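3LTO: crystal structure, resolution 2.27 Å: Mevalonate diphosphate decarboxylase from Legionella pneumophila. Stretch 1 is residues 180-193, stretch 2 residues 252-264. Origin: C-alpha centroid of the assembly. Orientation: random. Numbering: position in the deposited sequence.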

# COMPACT_ATOMS: atom_id res chain seq x y z
N VAL A 180 -3.58 -5.81 32.20
CA VAL A 180 -3.79 -4.37 32.13
C VAL A 180 -3.96 -3.76 33.52
O VAL A 180 -4.84 -4.16 34.29
N ILE A 181 -3.10 -2.81 33.84
CA ILE A 181 -3.19 -2.12 35.12
C ILE A 181 -4.14 -0.97 34.87
O ILE A 181 -3.80 -0.00 34.19
N VAL A 182 -5.34 -1.08 35.42
CA VAL A 182 -6.36 -0.07 35.23
C VAL A 182 -6.18 1.12 36.15
O VAL A 182 -6.30 0.99 37.37
N ILE A 183 -5.89 2.27 35.57
CA ILE A 183 -5.72 3.50 36.33
C ILE A 183 -6.92 4.38 35.99
O ILE A 183 -7.08 4.81 34.85
N SER A 184 -7.77 4.61 36.99
CA SER A 184 -8.98 5.41 36.82
C SER A 184 -8.78 6.74 36.10
O SER A 184 -7.82 7.47 36.35
N SER A 185 -9.71 7.06 35.19
CA SER A 185 -9.63 8.30 34.43
C SER A 185 -9.93 9.54 35.25
O SER A 185 -10.63 9.48 36.27
N GLN A 186 -9.40 10.66 34.80
CA GLN A 186 -9.63 11.94 35.44
C GLN A 186 -10.81 12.56 34.70
O GLN A 186 -11.03 12.28 33.52
N GLU A 187 -11.58 13.39 35.39
CA GLU A 187 -12.72 14.05 34.77
C GLU A 187 -12.21 14.84 33.56
O GLU A 187 -11.05 15.26 33.53
N LYS A 188 -13.05 15.04 32.55
CA LYS A 188 -12.65 15.79 31.37
C LYS A 188 -11.48 15.15 30.62
O LYS A 188 -10.61 15.84 30.09
N GLU A 189 -11.46 13.82 30.56
CA GLU A 189 -10.39 13.10 29.87
C GLU A 189 -10.48 13.16 28.34
O GLU A 189 -11.52 12.88 27.76
N ILE A 190 -9.36 13.52 27.71
CA ILE A 190 -9.29 13.65 26.26
C ILE A 190 -9.37 12.30 25.54
O ILE A 190 -8.55 11.41 25.78
N PRO A 191 -10.35 12.14 24.64
CA PRO A 191 -10.51 10.89 23.89
C PRO A 191 -9.32 10.60 22.97
O PRO A 191 -8.66 11.52 22.48
N SER A 192 -9.05 9.32 22.75
CA SER A 192 -7.96 8.88 21.91
C SER A 192 -7.95 9.63 20.58
O SER A 192 -6.92 10.14 20.14
N ARG A 193 -9.13 9.69 19.96
CA ARG A 193 -9.33 10.36 18.68
C ARG A 193 -8.87 11.83 18.71
O ARG A 193 -8.14 12.28 17.83
N PRO A 252 -0.82 21.50 27.01
CA PRO A 252 -0.36 20.27 27.66
C PRO A 252 -1.41 19.48 28.46
O PRO A 252 -2.15 20.05 29.26
N PHE A 253 -1.46 18.18 28.22
CA PHE A 253 -2.37 17.30 28.94
C PHE A 253 -1.63 15.98 29.12
O PHE A 253 -0.68 15.70 28.40
N SER A 254 -2.06 15.18 30.08
CA SER A 254 -1.37 13.92 30.30
C SER A 254 -2.26 12.85 30.91
O SER A 254 -3.06 13.14 31.79
N TYR A 255 -2.12 11.62 30.41
CA TYR A 255 -2.87 10.49 30.93
C TYR A 255 -2.05 9.90 32.05
O TYR A 255 -2.58 9.26 32.96
N ILE A 256 -0.74 10.11 31.96
CA ILE A 256 0.17 9.61 32.97
C ILE A 256 0.10 10.55 34.17
O ILE A 256 0.03 11.77 34.01
N THR A 257 0.08 9.99 35.36
CA THR A 257 0.04 10.78 36.58
C THR A 257 1.09 10.23 37.52
O THR A 257 1.78 9.27 37.18
N ASP A 258 1.19 10.82 38.70
CA ASP A 258 2.14 10.36 39.70
C ASP A 258 1.83 8.91 40.05
O ASP A 258 2.73 8.12 40.33
N ASN A 259 0.55 8.55 40.00
CA ASN A 259 0.17 7.18 40.30
C ASN A 259 0.77 6.25 39.24
O ASN A 259 1.35 5.21 39.56
N THR A 260 0.66 6.66 37.98
CA THR A 260 1.20 5.88 36.87
C THR A 260 2.71 5.75 37.00
O THR A 260 3.27 4.66 36.86
N LEU A 261 3.37 6.87 37.28
CA LEU A 261 4.82 6.88 37.42
C LEU A 261 5.32 5.95 38.52
O LEU A 261 6.37 5.33 38.39
N HIS A 262 4.55 5.84 39.59
CA HIS A 262 4.93 4.96 40.68
C HIS A 262 5.05 3.54 40.17
O HIS A 262 6.07 2.89 40.38
N ILE A 263 4.02 3.06 39.48
CA ILE A 263 4.04 1.69 38.99
C ILE A 263 5.03 1.48 37.84
O ILE A 263 5.61 0.41 37.71
N LEU A 264 5.24 2.50 37.00
CA LEU A 264 6.20 2.36 35.91
C LEU A 264 7.60 2.24 36.54
O LEU A 264 8.40 1.41 36.12

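A single direct hydrogen bond joins the two stretches, and it runs from a side chain to a backbone carbonyl: Tyr255 OH donates to Ile190 O at 2.6 Å. The CA-to-CB bond of Tyr255 points sideways relative to the other stretch, so the approach depends on the length of the side chain. With chi1 at -62° (m) and chi2 at -72°, the ring carries its hydroxyl to stretch 1. Ile190 O lies near the plane of the ring, at its edge, as expected for an acceptor of the phenolic proton. Glu189 OE1 is also at this edge, 3.9 Å from Tyr255 CD1; Glu189 itself starts out sideways, and its carboxylate is held by Ser185 OG, which donates to Glu189 OE2 at 2.6 Å.

Ile190 points toward stretch 2 in the m, m rotamer (chi1 -46°, chi2 -68°). Its CG1 comes within 3.8 Å of Phe253 CD2, an oblique approach to a ring set by chi1 of 62° (p), while its CB lies 4.4 Å from Tyr255 CZ. One isoleucine thus makes apolar contacts with both aromatic residues, and its own carbonyl supplies the acceptor.

At the other end of the contact, aliphatic side chains meet the helix that starts at Asp258. Ile183, pointing toward it with chi1 m and chi2 t, shares with Tyr255 the largest covered area, 86 Å² each. Its two ends diverge: CD1 reaches Thr260 OG1 at 3.5 Å, and CG2 lies 4.0 Å from Asn259 ND2. Ile181, also m, t, places CD1 3.8 Å from CG1 of Ile263, whose t, p rotamer turns that branch to meet it. Val182, between these two isoleucines, makes no contact, consistent with strand-like alternation.

Of the polar atoms beside Ile183, Thr260 OG1 has a partner within stretch 2: Thr257 N donates to it at 3.0 Å with an N-H...acceptor angle of 163°. Thr257, in rotamer p, caps the helix through a weak bond from Asn259 N to Thr257 OG1 (3.0 Å, 128°).

Gln186 extends over the more exposed margin with chi1 m and chi2 t. Its NE2 packs 3.4 Å from Thr257 CG2 and lies 3.6 Å from Ser254 O. On its other amide atom, a water donates to Gln186 OE1 at 3.3 Å and, weakly, from the same water oxygen to Ser254 O at 3.4 Å, adding a solvent-mediated link. In all, the two stretches bury 521 Å², summed over both sides.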

# COMPACT_ATOMS: atom_id res chain seq x y z
CB VAL A 180 -5.05 -4.03 31.31
CG1 VAL A 180 -5.13 -2.53 31.09
CG2 VAL A 180 -5.04 -4.77 29.99
CB ILE A 181 -1.82 -1.59 35.57
CG1 ILE A 181 -0.88 -2.77 35.83
CG2 ILE A 181 -1.99 -0.73 36.83
CD1 ILE A 181 0.58 -2.40 35.85
CB VAL A 182 -7.76 -0.66 35.49
CG1 VAL A 182 -8.83 0.37 35.18
CG2 VAL A 182 -7.94 -1.92 34.66
CB ILE A 183 -4.40 4.19 35.95
CG1 ILE A 183 -3.22 3.33 36.42
CG2 ILE A 183 -4.35 5.57 36.58
CD1 ILE A 183 -1.87 3.89 36.08
CB SER A 184 -9.64 5.65 38.18
OG SER A 184 -9.95 4.41 38.80
CB SER A 185 -10.60 8.26 33.24
OG SER A 185 -10.19 7.33 32.25
CB GLN A 186 -8.40 12.84 35.29
CG GLN A 186 -7.13 12.24 35.84
CD GLN A 186 -5.89 12.77 35.15
OE1 GLN A 186 -5.59 13.96 35.22
NE2 GLN A 186 -5.17 11.88 34.46
CB GLU A 187 -13.37 14.98 35.79
CG GLU A 187 -14.67 15.63 35.36
CD GLU A 187 -15.43 16.22 36.54
OE1 GLU A 187 -14.81 16.95 37.35
OE2 GLU A 187 -16.64 15.94 36.67
CB LYS A 188 -12.30 17.23 31.79
CG LYS A 188 -11.75 18.13 30.68
CD LYS A 188 -12.74 18.35 29.55
CE LYS A 188 -12.17 19.31 28.51
NZ LYS A 188 -10.86 18.83 27.96
CB GLU A 189 -10.37 11.63 30.32
CG GLU A 189 -9.34 10.79 29.59
CD GLU A 189 -8.84 9.64 30.42
OE1 GLU A 189 -8.08 9.88 31.40
OE2 GLU A 189 -9.20 8.49 30.11
CB ILE A 190 -7.97 14.31 25.82
CG1 ILE A 190 -7.68 15.54 26.68
CG2 ILE A 190 -8.03 14.66 24.34
CD1 ILE A 190 -8.62 16.68 26.48
CB PRO A 191 -11.79 11.12 23.09
CG PRO A 191 -12.56 12.04 23.96
CD PRO A 191 -11.51 13.02 24.42
CB SER A 192 -8.08 7.38 21.66
OG SER A 192 -7.03 6.91 20.84
CB ARG A 193 -10.83 10.28 18.33
CG ARG A 193 -11.28 11.09 17.13
CD ARG A 193 -10.85 10.46 15.83
NE ARG A 193 -11.18 9.04 15.77
CZ ARG A 193 -11.06 8.29 14.68
NH1 ARG A 193 -10.63 8.84 13.55
NH2 ARG A 193 -11.35 7.00 14.72
CB PRO A 252 0.78 20.76 28.55
CG PRO A 252 1.36 21.87 27.74
CD PRO A 252 0.13 22.60 27.24
CB PHE A 253 -3.70 17.10 28.21
CG PHE A 253 -3.57 16.44 26.86
CD1 PHE A 253 -3.17 17.17 25.74
CD2 PHE A 253 -3.89 15.10 26.70
CE1 PHE A 253 -3.08 16.57 24.48
CE2 PHE A 253 -3.80 14.48 25.44
CZ PHE A 253 -3.39 15.23 24.33
CB SER A 254 -0.16 14.17 31.22
OG SER A 254 0.48 12.95 31.56
CB TYR A 255 -3.07 9.43 29.85
CG TYR A 255 -3.85 9.92 28.66
CD1 TYR A 255 -5.23 10.15 28.76
CD2 TYR A 255 -3.23 10.15 27.44
CE1 TYR A 255 -5.95 10.61 27.67
CE2 TYR A 255 -3.94 10.60 26.34
CZ TYR A 255 -5.30 10.83 26.46
OH TYR A 255 -6.00 11.28 25.38
CB ILE A 256 1.62 9.56 32.43
CG1 ILE A 256 1.74 8.44 31.38
CG2 ILE A 256 2.63 9.38 33.58
CD1 ILE A 256 3.01 8.52 30.54
CB THR A 257 -1.31 10.65 37.31
OG1 THR A 257 -1.42 9.33 37.85
CG2 THR A 257 -2.47 10.94 36.36
CB ASP A 258 2.06 11.25 40.95
CG ASP A 258 0.67 11.29 41.56
OD1 ASP A 258 -0.32 11.31 40.80
OD2 ASP A 258 0.57 11.32 42.81
CB ASN A 259 -1.35 7.05 40.35
CG ASN A 259 -1.80 5.69 40.83
OD1 ASN A 259 -1.17 5.09 41.68
ND2 ASN A 259 -2.92 5.22 40.30
CB THR A 260 0.90 6.56 35.53
OG1 THR A 260 -0.44 7.07 35.53
CG2 THR A 260 1.06 5.56 34.38
CB LEU A 261 5.31 8.32 37.67
CG LEU A 261 5.03 9.31 36.53
CD1 LEU A 261 5.41 10.71 36.96
CD2 LEU A 261 5.83 8.90 35.28
CB HIS A 262 3.90 5.03 41.82
CG HIS A 262 3.81 6.38 42.46
ND1 HIS A 262 2.69 6.81 43.14
CD2 HIS A 262 4.70 7.40 42.53
CE1 HIS A 262 2.90 8.03 43.60
NE2 HIS A 262 4.11 8.41 43.24
CB ILE A 263 2.61 1.22 38.60
CG1 ILE A 263 2.62 -0.29 38.33
CG2 ILE A 263 2.09 1.98 37.39
CD1 ILE A 263 3.23 -1.11 39.48
CB LEU A 264 6.15 3.58 34.98
CG LEU A 264 4.89 3.72 34.13
CD1 LEU A 264 5.01 4.92 33.21
CD2 LEU A 264 4.69 2.44 33.32
O HOH W 1 -3.10 15.70 34.03